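Local coordinates for protein probable L,D-transpeptidase 3 (Mycobacterium tuberculosis, PDB 6D4K) that probably acts as an L,D-transpeptidase of the cell wall, perhaps anchoring proteins to peptidoglycan, and is acylated by the beta-lactam faropenem, at residues H218-P221 / W222-P225; I237-R241 / E242-W246. All coordinates share one frame; numbering follows the deposited sequence.

Contact 1 of 2, residues H218-P221 / W222-P225; sequences HSAP and WALP
Trp-222 folds its indole back over Ala-220 and reaches Pro-221 and His-218. CA of Ala-220 lies 3.8 Å from the centroid of the six-membered ring of Trp-222, 9° off the ring normal, a CH-pi contact over the face. CB of Ala-220 rests on the same ring, 3.8 Å from Trp-222 CZ2; a methyl is small enough to let the indole down this close. With chi1 at 62°, CG of Trp-222 sits between its N and carbonyl carbon, turning the ring back along the chain. There Pro-221 CD meets it obliquely, and CZ2 reaches the ring edge of His-218, 4.0 Å from CE1.

Two backbone bonds wind the 3-10 turn: Ala-223 N to Ala-220 O at 2.8 Å, and a weak one from Leu-224 N to Pro-221 O. Proline, lacking an N-H, suits the first residue of such a turn. His-218 ND1 donates to Ser-219 O (2.8 Å), its N-H coming from above the carbonyl plane; the bond should limit rotation of the imidazole, the predicted proton donor/acceptor beside Cys-236.

The turn leaves the end of strand 216-219, which pairs with strand 237-239, while Trp-222 also touches Leu-202 of strand 201-204.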
ATOM      1  N   HIS A 218       6.936  -2.499   7.295  1.00 24.77           N
ATOM      2  CA  HIS A 218       7.896  -3.593   7.310  1.00 26.97           C
ATOM      3  C   HIS A 218       8.325  -3.934   8.728  1.00 27.36           C
ATOM      4  O   HIS A 218       8.100  -3.178   9.677  1.00 29.30           O
ATOM      5  CB  HIS A 218       9.106  -3.273   6.427  1.00 31.40           C
ATOM      6  CG  HIS A 218       9.982  -2.190   6.970  1.00 36.15           C
ATOM      7  ND1 HIS A 218      11.064  -2.450   7.782  1.00 37.39           N
ATOM      8  CD2 HIS A 218       9.939  -0.846   6.818  1.00 39.73           C
ATOM      9  CE1 HIS A 218      11.652  -1.312   8.107  1.00 40.91           C
ATOM     10  NE2 HIS A 218      10.989  -0.323   7.533  1.00 40.70           N
ATOM     11  N   SER A 219       8.956  -5.100   8.847  1.00 28.26           N
ATOM     12  CA  SER A 219       9.541  -5.533  10.109  1.00 31.77           C
ATOM     13  C   SER A 219      10.825  -4.763  10.366  1.00 32.15           C
ATOM     14  O   SER A 219      11.663  -4.607   9.472  1.00 31.02           O
ATOM     15  CB  SER A 219       9.873  -7.021  10.050  1.00 35.42           C
ATOM     16  OG  SER A 219      10.535  -7.341   8.836  1.00 39.65           O
ATOM     17  N   ALA A 220      10.988  -4.294  11.598  1.00 34.63           N
ATOM     18  CA  ALA A 220      12.153  -3.496  11.984  1.00 37.33           C
ATOM     19  C   ALA A 220      12.636  -3.933  13.361  1.00 40.70           C
ATOM     20  O   ALA A 220      12.513  -3.198  14.347  1.00 41.79           O
ATOM     21  CB  ALA A 220      11.816  -2.003  11.948  1.00 38.91           C
ATOM     22  N   PRO A 221      13.217  -5.135  13.458  1.00 42.60           N
ATOM     23  CA  PRO A 221      13.616  -5.651  14.781  1.00 46.42           C
ATOM     24  C   PRO A 221      14.657  -4.807  15.496  1.00 50.12           C
ATOM     25  O   PRO A 221      14.665  -4.769  16.734  1.00 50.95           O
ATOM     26  CB  PRO A 221      14.115  -7.072  14.484  1.00 47.15           C
ATOM     27  CG  PRO A 221      14.399  -7.088  13.010  1.00 47.24           C
ATOM     28  CD  PRO A 221      13.491  -6.092  12.374  1.00 46.08           C
ATOM     29  N   TRP A 222      15.536  -4.124  14.761  1.00 51.48           N
ATOM     30  CA  TRP A 222      16.491  -3.222  15.394  1.00 52.46           C
ATOM     31  C   TRP A 222      15.811  -2.010  16.018  1.00 52.50           C
ATOM     32  O   TRP A 222      16.428  -1.322  16.841  1.00 54.91           O
ATOM     33  CB  TRP A 222      17.500  -2.741  14.355  1.00 53.40           C
ATOM     34  CG  TRP A 222      16.831  -1.982  13.263  1.00 53.83           C
ATOM     35  CD1 TRP A 222      16.582  -0.641  13.230  1.00 55.27           C
ATOM     36  CD2 TRP A 222      16.283  -2.524  12.055  1.00 51.80           C
ATOM     37  NE1 TRP A 222      15.925  -0.311  12.069  1.00 54.38           N
ATOM     38  CE2 TRP A 222      15.731  -1.450  11.329  1.00 52.33           C
ATOM     39  CE3 TRP A 222      16.218  -3.810  11.511  1.00 49.48           C
ATOM     40  CZ2 TRP A 222      15.122  -1.622  10.090  1.00 50.76           C
ATOM     41  CZ3 TRP A 222      15.612  -3.981  10.281  1.00 49.57           C
ATOM     42  CH2 TRP A 222      15.069  -2.893   9.583  1.00 49.85           C
ATOM     43  N   ALA A 223      14.559  -1.732  15.648  1.00 49.41           N
ATOM     44  CA  ALA A 223      13.851  -0.534  16.079  1.00 47.48           C
ATOM     45  C   ALA A 223      12.832  -0.810  17.182  1.00 49.39           C
ATOM     46  O   ALA A 223      11.954   0.024  17.427  1.00 49.47           O
ATOM     47  CB  ALA A 223      13.172   0.141  14.887  1.00 46.85           C
ATOM     48  N   LEU A 224      12.931  -1.962  17.843  1.00 47.76           N
ATOM     49  CA  LEU A 224      11.964  -2.347  18.872  1.00 48.72           C
ATOM     50  C   LEU A 224      11.758  -1.309  19.969  1.00 50.19           C
ATOM     51  O   LEU A 224      10.595  -1.015  20.289  1.00 51.18           O
ATOM     52  CB  LEU A 224      12.339  -3.719  19.448  1.00 46.61           C
ATOM     53  CG  LEU A 224      11.573  -4.913  18.895  1.00 46.67           C
ATOM     54  CD1 LEU A 224      11.439  -4.796  17.396  1.00 46.04           C
ATOM     55  CD2 LEU A 224      12.288  -6.198  19.272  1.00 47.26           C
ATOM     56  N   PRO A 225      12.799  -0.730  20.580  1.00 49.75           N
ATOM     57  CA  PRO A 225      12.560   0.173  21.722  1.00 49.78           C
ATOM     58  C   PRO A 225      11.739   1.404  21.387  1.00 51.36           C
ATOM     59  O   PRO A 225      11.190   2.030  22.303  1.00 55.34           O
ATOM     60  CB  PRO A 225      13.977   0.553  22.179  1.00 48.64           C
ATOM     61  CG  PRO A 225      14.847  -0.535  21.657  1.00 48.12           C
ATOM     62  CD  PRO A 225      14.240  -0.935  20.351  1.00 48.18           C
TER

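Contact 2 of 2, residues I237-R241 / E242-W246; sequences ISLSR and EDAEW
Ser-240 turns OG to a position between its own N and carbonyl carbon (chi1 73°), and from there the hydroxyl faces Asp-243 N. Leu-239, the residue before it, holds CG anti to its carbonyl carbon, and its CD1 comes alongside the backbone of Ala-244, 3.9 Å from CA. The hydroxyl oxygen accepts from Asp-243 N at 3.0 Å, with the N-H pointing almost straight at it (164°). Serine suits this place because its short side chain can stand in for the backbone carbonyl that the first turn of a helix lacks. CB of Asp-243 lies against the same hydroxyl, and a water joins the two residues from another direction, accepting from Ser-240 N and donating to Asp-243 OD2 at 2.7 Å. The water stands where the direct carboxylate-to-N bond of a capping box would be.

This is the N-cap of helix 241-250 in the L,D-transpeptidase catalytic domain, where strand 237-239 passes directly into the helix. The regular bonding begins at once: Ala-244 N donates to Ser-240 O at 2.8 Å, and Glu-245 N to Arg-241 O.

Ala-244 points its methyl back toward the strand, 4.1 Å from Leu-239 CB, and a small residue fits where helix and strand come this close. Leu-239, longer and branched, reaches on from this junction to Phe-128 and Met-158.

At the more open side, Arg-241 and Glu-245 run outward alongside each other at an oblique angle. Glu-245 OE2 stands at the edge of the guanidinium, with the two planes 84° apart; at 4.1 Å from Arg-241 NH1 it is too far for a salt bridge, and the attraction is probably modest. Arg-241 NH2 makes a salt bridge with Asp-205, the main polar partner of this side chain.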
ATOM      1  N   ILE A 237       6.854   2.761   7.812  1.00 30.28           N
ATOM      2  CA  ILE A 237       6.069   2.390   8.986  1.00 29.89           C
ATOM      3  C   ILE A 237       6.691   1.126   9.566  1.00 30.00           C
ATOM      4  O   ILE A 237       6.603   0.050   8.971  1.00 29.98           O
ATOM      5  CB  ILE A 237       4.598   2.169   8.618  1.00 29.30           C
ATOM      6  CG1 ILE A 237       3.964   3.481   8.144  1.00 30.14           C
ATOM      7  CG2 ILE A 237       3.835   1.535   9.789  1.00 28.54           C
ATOM      8  CD1 ILE A 237       2.724   3.286   7.299  1.00 29.30           C
ATOM      9  N   SER A 238       7.322   1.259  10.731  1.00 30.92           N
ATOM     10  CA  SER A 238       8.112   0.187  11.318  1.00 31.25           C
ATOM     11  C   SER A 238       7.253  -0.611  12.290  1.00 30.75           C
ATOM     12  O   SER A 238       6.553  -0.027  13.121  1.00 31.29           O
ATOM     13  CB  SER A 238       9.290   0.783  12.085  1.00 34.55           C
ATOM     14  OG  SER A 238      10.211   1.406  11.211  1.00 38.31           O
ATOM     15  N   LEU A 239       7.332  -1.938  12.202  1.00 27.75           N
ATOM     16  CA  LEU A 239       6.628  -2.838  13.107  1.00 27.49           C
ATOM     17  C   LEU A 239       7.605  -3.867  13.659  1.00 29.23           C
ATOM     18  O   LEU A 239       8.707  -4.050  13.140  1.00 31.80           O
ATOM     19  CB  LEU A 239       5.492  -3.582  12.386  1.00 26.41           C
ATOM     20  CG  LEU A 239       4.391  -2.761  11.712  1.00 25.68           C
ATOM     21  CD1 LEU A 239       3.446  -3.670  10.944  1.00 24.79           C
ATOM     22  CD2 LEU A 239       3.629  -1.939  12.743  1.00 27.87           C
ATOM     23  N   SER A 240       7.186  -4.549  14.726  1.00 30.38           N
ATOM     24  CA  SER A 240       7.929  -5.714  15.184  1.00 30.49           C
ATOM     25  C   SER A 240       7.855  -6.810  14.125  1.00 31.99           C
ATOM     26  O   SER A 240       6.986  -6.802  13.252  1.00 30.63           O
ATOM     27  CB  SER A 240       7.351  -6.241  16.501  1.00 30.01           C
ATOM     28  OG  SER A 240       6.107  -6.895  16.290  1.00 29.23           O
ATOM     29  N   ARG A 241       8.779  -7.773  14.206  1.00 32.20           N
ATOM     30  CA  ARG A 241       8.750  -8.877  13.246  1.00 32.40           C
ATOM     31  C   ARG A 241       7.428  -9.632  13.312  1.00 29.95           C
ATOM     32  O   ARG A 241       6.848  -9.976  12.275  1.00 29.46           O
ATOM     33  CB  ARG A 241       9.923  -9.834  13.471  1.00 37.91           C
ATOM     34  CG  ARG A 241      10.075 -10.847  12.342  1.00 44.33           C
ATOM     35  CD  ARG A 241      10.946 -12.039  12.720  1.00 51.45           C
ATOM     36  NE  ARG A 241      11.359 -12.789  11.534  1.00 56.43           N
ATOM     37  CZ  ARG A 241      10.647 -13.760  10.966  1.00 59.74           C
ATOM     38  NH1 ARG A 241       9.471 -14.112  11.470  1.00 59.82           N
ATOM     39  NH2 ARG A 241      11.111 -14.377   9.887  1.00 59.92           N
ATOM     40  N   GLU A 242       6.928  -9.879  14.523  1.00 28.23           N
ATOM     41  CA  GLU A 242       5.705 -10.659  14.686  1.00 27.23           C
ATOM     42  C   GLU A 242       4.483  -9.899  14.173  1.00 24.05           C
ATOM     43  O   GLU A 242       3.614 -10.485  13.516  1.00 23.29           O
ATOM     44  CB  GLU A 242       5.524 -11.052  16.151  1.00 30.78           C
ATOM     45  CG  GLU A 242       6.591 -12.016  16.678  1.00 35.71           C
ATOM     46  CD  GLU A 242       7.906 -11.327  17.042  1.00 39.40           C
ATOM     47  OE1 GLU A 242       7.907 -10.088  17.203  1.00 39.55           O
ATOM     48  OE2 GLU A 242       8.935 -12.028  17.170  1.00 43.66           O
ATOM     49  N   ASP A 243       4.399  -8.595  14.457  1.00 23.69           N
ATOM     50  CA  ASP A 243       3.277  -7.809  13.947  1.00 23.70           C
ATOM     51  C   ASP A 243       3.360  -7.656  12.433  1.00 22.80           C
ATOM     52  O   ASP A 243       2.338  -7.757  11.740  1.00 20.04           O
ATOM     53  CB  ASP A 243       3.212  -6.443  14.637  1.00 24.51           C
ATOM     54  CG  ASP A 243       2.639  -6.521  16.047  1.00 26.14           C
ATOM     55  OD1 ASP A 243       1.984  -7.532  16.376  1.00 26.46           O
ATOM     56  OD2 ASP A 243       2.836  -5.562  16.827  1.00 29.61           O
ATOM     57  N   ALA A 244       4.572  -7.432  11.902  1.00 22.77           N
ATOM     58  CA  ALA A 244       4.759  -7.340  10.453  1.00 19.88           C
ATOM     59  C   ALA A 244       4.395  -8.643   9.752  1.00 19.04           C
ATOM     60  O   ALA A 244       3.787  -8.625   8.676  1.00 19.36           O
ATOM     61  CB  ALA A 244       6.206  -6.947  10.136  1.00 21.79           C
ATOM     62  N   GLU A 245       4.784  -9.786  10.328  1.00 19.59           N
ATOM     63  CA  GLU A 245       4.484 -11.068   9.702  1.00 19.65           C
ATOM     64  C   GLU A 245       2.984 -11.283   9.581  1.00 18.19           C
ATOM     65  O   GLU A 245       2.486 -11.692   8.525  1.00 19.22           O
ATOM     66  CB  GLU A 245       5.127 -12.205  10.498  1.00 21.23           C
ATOM     67  CG  GLU A 245       4.689 -13.589  10.058  1.00 25.25           C
ATOM     68  CD  GLU A 245       5.221 -14.679  10.960  1.00 32.26           C
ATOM     69  OE1 GLU A 245       5.376 -15.816  10.477  1.00 34.49           O
ATOM     70  OE2 GLU A 245       5.483 -14.400  12.151  1.00 34.81           O
ATOM     71  N   TRP A 246       2.248 -10.986  10.654  1.00 18.12           N
ATOM     72  CA  TRP A 246       0.803 -11.170  10.671  1.00 18.61           C
ATOM     73  C   TRP A 246       0.122 -10.243   9.671  1.00 17.36           C
ATOM     74  O   TRP A 246      -0.721 -10.680   8.881  1.00 18.13           O
ATOM     75  CB  TRP A 246       0.287 -10.925  12.090  1.00 20.43           C
ATOM     76  CG  TRP A 246      -1.121 -11.301  12.278  1.00 23.36           C
ATOM     77  CD1 TRP A 246      -1.600 -12.511  12.693  1.00 25.80           C
ATOM     78  CD2 TRP A 246      -2.256 -10.475  12.048  1.00 25.52           C
ATOM     79  NE1 TRP A 246      -2.965 -12.480  12.747  1.00 26.66           N
ATOM     80  CE2 TRP A 246      -3.397 -11.244  12.347  1.00 25.64           C
ATOM     81  CE3 TRP A 246      -2.424  -9.153  11.624  1.00 25.88           C
ATOM     82  CZ2 TRP A 246      -4.690 -10.738  12.227  1.00 29.41           C
ATOM     83  CZ3 TRP A 246      -3.706  -8.654  11.503  1.00 28.68           C
ATOM     84  CH2 TRP A 246      -4.820  -9.445  11.803  1.00 29.05           C
TER
HETATM   85  O   HOH W   1       4.790  -3.748  16.369  1.00 30.29           O

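How the contacts relate
Along the chain the two contacts stand in series, neither nested nor crossed. Contact 1 closes first, a tight turn at the end of strand 216-219; the chain then travels through a loop that carries Cys-236 and returns as strand 237-239, where contact 2 turns it into helix 241-250. The two are joined through the sheet, because these strands are parallel neighbours: Ala-220 N lies 2.8 Å from Leu-239 O and His-218 O 2.9 Å from Leu-239 N, both probable hydrogen bonds. Ala-244 CB of the helix packs on Ser-219 N, and Ala-220 CB on Ser-238 CB. Turn, strand pair and helix start thus meet beside the predicted catalytic His-218.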